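PDB 4O6R: aldehyde Dehydrogenase from Burkholderia cenocepacia, which probably oxidises aldehydes to carboxylic acids with NAD(P)+, and is seen here with AMP bound. Local coordinates for residues A[353-359]-A[372-378]. Where two conformers were deposited one is given. Residue numbers count along the deposited sequence, not the author numbering.
Sequences RVLTGGS and VRPTIVE
Val354 lies against Val377, both t rotamers, CG2 to CG2 4.1 Å, as the non-hydrogen-bonded pair of a short antiparallel ladder. Strands 353-356 and 375-378 approach to 4.5 Å with their directions 144° apart. Beyond the valines Arg353 faces Glu378 in a hydrogen-bonded pair: Arg353 N to Glu378 O 2.9 Å, Glu378 N to Arg353 O 2.8 Å. Toward the other end Leu355 and Thr356 together stand opposite Ile376, a beta bulge: Leu355 N gives to Ile376 O at 2.7 Å, Ile376 N to Thr356 O at 3.2 Å, and Leu355 turns helical (-86/-29) before Thr356 extends again (-159/158). Leu355 CD1 reaches Ile376 CG2 at 4.1 Å.

Past the bulge the chain turns through Gly357 (74/-148), where a CB would strike Pro374 O, and Gly358 (96/-1), whose N makes a weak 2.7 Å bond to Thr375 OG1. The Thr375 side chain (m) in turn donates from OG1 to Arg373 O, 2.8 Å away. Arg373 N then bonds Ser359 O at 3.0 Å, while its NH1 sits very close to Ser359 OG, 2.4 Å. Water 2 joins Thr356 OG1 (2.8 Å) to Pro374 O (2.7 Å); that hydroxyl also bonds Ser314.

This hairpin edges the seven-stranded sheet of what is, by family, the catalytic domain: 353-356 is outermost within the chain, and 375-378 pairs with 395-401, with helix 302-315 under Ile376. Water 1 bridges Glu378 OE1 (2.7 Å) to Arg353 NH1 (weak, 3.0 Å), while Glu378 OE2 salt-bridges Arg400. Backbone hydrogen bonds thus do most of the joining, and the Arg353–Glu378 charges meet through water rather than directly.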
ATOM      1  N   ARG A 353     -24.106   0.591  44.031  1.00 14.00           N
ATOM      2  CA  ARG A 353     -23.868  -0.477  44.976  1.00 14.68           C
ATOM      3  C   ARG A 353     -22.439  -0.933  44.877  1.00 13.93           C
ATOM      4  O   ARG A 353     -22.026  -1.521  43.844  1.00 13.09           O
ATOM      5  CB  ARG A 353     -24.795  -1.666  44.727  1.00 15.61           C
ATOM      6  CG  ARG A 353     -26.239  -1.323  44.905  1.00 17.22           C
ATOM      7  CD  ARG A 353     -27.086  -2.505  44.526  1.00 19.06           C
ATOM      8  NE  ARG A 353     -26.747  -3.615  45.393  1.00 20.72           N
ATOM      9  CZ  ARG A 353     -26.713  -4.872  44.997  1.00 22.87           C
ATOM     10  NH1 ARG A 353     -27.013  -5.196  43.746  1.00 23.84           N
ATOM     11  NH2 ARG A 353     -26.384  -5.812  45.860  1.00 25.25           N
ATOM     12  N   VAL A 354     -21.680  -0.676  45.938  1.00 13.67           N
ATOM     13  CA  VAL A 354     -20.309  -1.180  46.007  1.00 13.70           C
ATOM     14  C   VAL A 354     -20.346  -2.673  46.367  1.00 13.73           C
ATOM     15  O   VAL A 354     -20.677  -3.039  47.492  1.00 14.24           O
ATOM     16  CB  VAL A 354     -19.445  -0.422  47.021  1.00 14.22           C
ATOM     17  CG1 VAL A 354     -18.005  -0.921  46.969  1.00 14.27           C
ATOM     18  CG2 VAL A 354     -19.448   1.063  46.732  1.00 14.51           C
ATOM     19  N   LEU A 355     -20.023  -3.524  45.405  1.00 13.08           N
ATOM     20  CA  LEU A 355     -20.135  -4.976  45.584  1.00 13.32           C
ATOM     21  C   LEU A 355     -18.892  -5.570  46.240  1.00 13.30           C
ATOM     22  O   LEU A 355     -18.987  -6.576  46.924  1.00 13.63           O
ATOM     23  CB  LEU A 355     -20.431  -5.650  44.254  1.00 13.17           C
ATOM     24  CG  LEU A 355     -21.702  -5.178  43.545  1.00 13.30           C
ATOM     25  CD1 LEU A 355     -21.923  -5.920  42.236  1.00 13.17           C
ATOM     26  CD2 LEU A 355     -22.900  -5.384  44.479  1.00 14.19           C
ATOM     27  N   THR A 356     -17.729  -4.943  46.027  1.00 13.05           N
ATOM     28  CA  THR A 356     -16.507  -5.271  46.778  1.00 13.00           C
ATOM     29  C   THR A 356     -15.559  -4.083  46.697  1.00 12.96           C
ATOM     30  O   THR A 356     -15.694  -3.213  45.813  1.00 12.62           O
ATOM     31  CB  THR A 356     -15.795  -6.541  46.254  1.00 12.84           C
ATOM     32  OG1 THR A 356     -14.707  -6.902  47.143  1.00 13.08           O
ATOM     33  CG2 THR A 356     -15.210  -6.325  44.851  1.00 12.24           C
ATOM     34  N   GLY A 357     -14.644  -4.015  47.656  1.00 13.29           N
ATOM     35  CA  GLY A 357     -13.609  -3.007  47.654  1.00 13.72           C
ATOM     36  C   GLY A 357     -14.095  -1.634  48.022  1.00 14.19           C
ATOM     37  O   GLY A 357     -14.987  -1.494  48.843  1.00 14.52           O
ATOM     38  N   GLY A 358     -13.455  -0.623  47.450  1.00 14.57           N
ATOM     39  CA  GLY A 358     -13.821   0.772  47.747  1.00 15.60           C
ATOM     40  C   GLY A 358     -12.977   1.445  48.810  1.00 16.69           C
ATOM     41  O   GLY A 358     -13.179   2.622  49.124  1.00 17.63           O
ATOM     42  N   SER A 359     -12.020   0.730  49.379  1.00 17.61           N
ATOM     43  CA  SER A 359     -11.168   1.348  50.394  1.00 17.84           C
ATOM     44  C   SER A 359      -9.800   0.684  50.445  1.00 17.78           C
ATOM     45  O   SER A 359      -9.558  -0.314  49.764  1.00 16.75           O
ATOM     46  CB  SER A 359     -11.857   1.337  51.751  1.00 19.26           C
ATOM     47  OG  SER A 359     -12.076   0.028  52.156  1.00 20.91           O
ATOM     48  N   VAL A 372      -5.451   0.764  47.084  1.00 12.28           N
ATOM     49  CA  VAL A 372      -6.891   0.601  47.168  1.00 12.61           C
ATOM     50  C   VAL A 372      -7.276  -0.783  46.641  1.00 12.62           C
ATOM     51  O   VAL A 372      -6.646  -1.304  45.715  1.00 12.57           O
ATOM     52  CB  VAL A 372      -7.624   1.757  46.455  1.00 12.62           C
ATOM     53  CG1 VAL A 372      -7.329   1.798  44.979  1.00 12.23           C
ATOM     54  CG2 VAL A 372      -9.121   1.671  46.682  1.00 12.87           C
ATOM     55  N   ARG A 373      -8.289  -1.385  47.241  1.00 12.95           N
ATOM     56  CA  ARG A 373      -8.742  -2.700  46.822  0.60 13.29           C
ATOM     57  C   ARG A 373      -9.499  -2.629  45.496  1.00 12.41           C
ATOM     58  O   ARG A 373     -10.063  -1.600  45.167  1.00 12.09           O
ATOM     59  CB  ARG A 373      -9.652  -3.323  47.876  0.60 14.31           C
ATOM     60  CG  ARG A 373      -8.933  -3.613  49.190  0.60 15.88           C
ATOM     61  CD  ARG A 373      -9.879  -4.194  50.224  0.60 17.21           C
ATOM     62  NE  ARG A 373     -11.120  -3.431  50.267  0.60 17.99           N
ATOM     63  CZ  ARG A 373     -11.520  -2.661  51.271  0.60 19.42           C
ATOM     64  NH1 ARG A 373     -12.667  -2.008  51.131  0.60 19.60           N
ATOM     65  NH2 ARG A 373     -10.813  -2.557  52.422  0.60 19.97           N
ATOM     66  N   PRO A 374      -9.487  -3.725  44.734  1.00 11.78           N
ATOM     67  CA  PRO A 374     -10.298  -3.797  43.516  1.00 11.33           C
ATOM     68  C   PRO A 374     -11.737  -3.482  43.862  1.00 11.28           C
ATOM     69  O   PRO A 374     -12.279  -4.044  44.817  1.00 11.59           O
ATOM     70  CB  PRO A 374     -10.146  -5.253  43.064  1.00 11.40           C
ATOM     71  CG  PRO A 374      -8.848  -5.697  43.641  1.00 11.82           C
ATOM     72  CD  PRO A 374      -8.680  -4.943  44.943  1.00 12.06           C
ATOM     73  N   THR A 375     -12.319  -2.550  43.127  1.00 11.01           N
ATOM     74  CA  THR A 375     -13.610  -1.974  43.465  1.00 11.08           C
ATOM     75  C   THR A 375     -14.589  -2.189  42.293  1.00 10.75           C
ATOM     76  O   THR A 375     -14.249  -1.934  41.137  1.00 10.38           O
ATOM     77  CB  THR A 375     -13.439  -0.493  43.794  1.00 11.20           C
ATOM     78  OG1 THR A 375     -12.555  -0.346  44.916  1.00 11.61           O
ATOM     79  CG2 THR A 375     -14.739   0.139  44.134  1.00 11.45           C
ATOM     80  N   ILE A 376     -15.762  -2.720  42.620  1.00 10.80           N
ATOM     81  CA  ILE A 376     -16.832  -3.006  41.679  1.00 10.86           C
ATOM     82  C   ILE A 376     -18.105  -2.318  42.162  1.00 11.32           C
ATOM     83  O   ILE A 376     -18.565  -2.589  43.273  1.00 11.71           O
ATOM     84  CB  ILE A 376     -17.072  -4.536  41.583  1.00 10.82           C
ATOM     85  CG1 ILE A 376     -15.830  -5.244  41.072  1.00 10.60           C
ATOM     86  CG2 ILE A 376     -18.251  -4.868  40.658  1.00 10.77           C
ATOM     87  CD1 ILE A 376     -15.935  -6.753  41.194  1.00 10.88           C
ATOM     88  N   VAL A 377     -18.679  -1.456  41.320  1.00 11.46           N
ATOM     89  CA  VAL A 377     -19.860  -0.691  41.676  1.00 12.17           C
ATOM     90  C   VAL A 377     -20.925  -0.908  40.632  1.00 12.82           C
ATOM     91  O   VAL A 377     -20.681  -0.666  39.451  1.00 12.68           O
ATOM     92  CB  VAL A 377     -19.583   0.828  41.714  1.00 12.08           C
ATOM     93  CG1 VAL A 377     -20.858   1.595  41.959  1.00 12.35           C
ATOM     94  CG2 VAL A 377     -18.560   1.153  42.772  1.00 12.26           C
ATOM     95  N   GLU A 378     -22.106  -1.338  41.059  1.00 14.19           N
ATOM     96  CA  GLU A 378     -23.223  -1.405  40.153  1.00 15.76           C
ATOM     97  C   GLU A 378     -23.934  -0.059  40.146  1.00 15.99           C
ATOM     98  O   GLU A 378     -24.418   0.381  41.192  1.00 15.54           O
ATOM     99  CB  GLU A 378     -24.149  -2.553  40.503  1.00 17.70           C
ATOM    100  CG  GLU A 378     -25.223  -2.746  39.450  1.00 20.37           C
ATOM    101  CD  GLU A 378     -25.637  -4.209  39.219  1.00 22.38           C
ATOM    102  OE1 GLU A 378     -25.317  -5.136  40.003  1.00 23.64           O
ATOM    103  OE2 GLU A 378     -26.321  -4.404  38.221  1.00 26.07           O
TER
HETATM  104  O   HOH W   1     -25.380  -7.002  41.994  1.00 38.19           O
HETATM  105  O   HOH W   2     -12.093  -6.130  46.594  1.00 13.17           O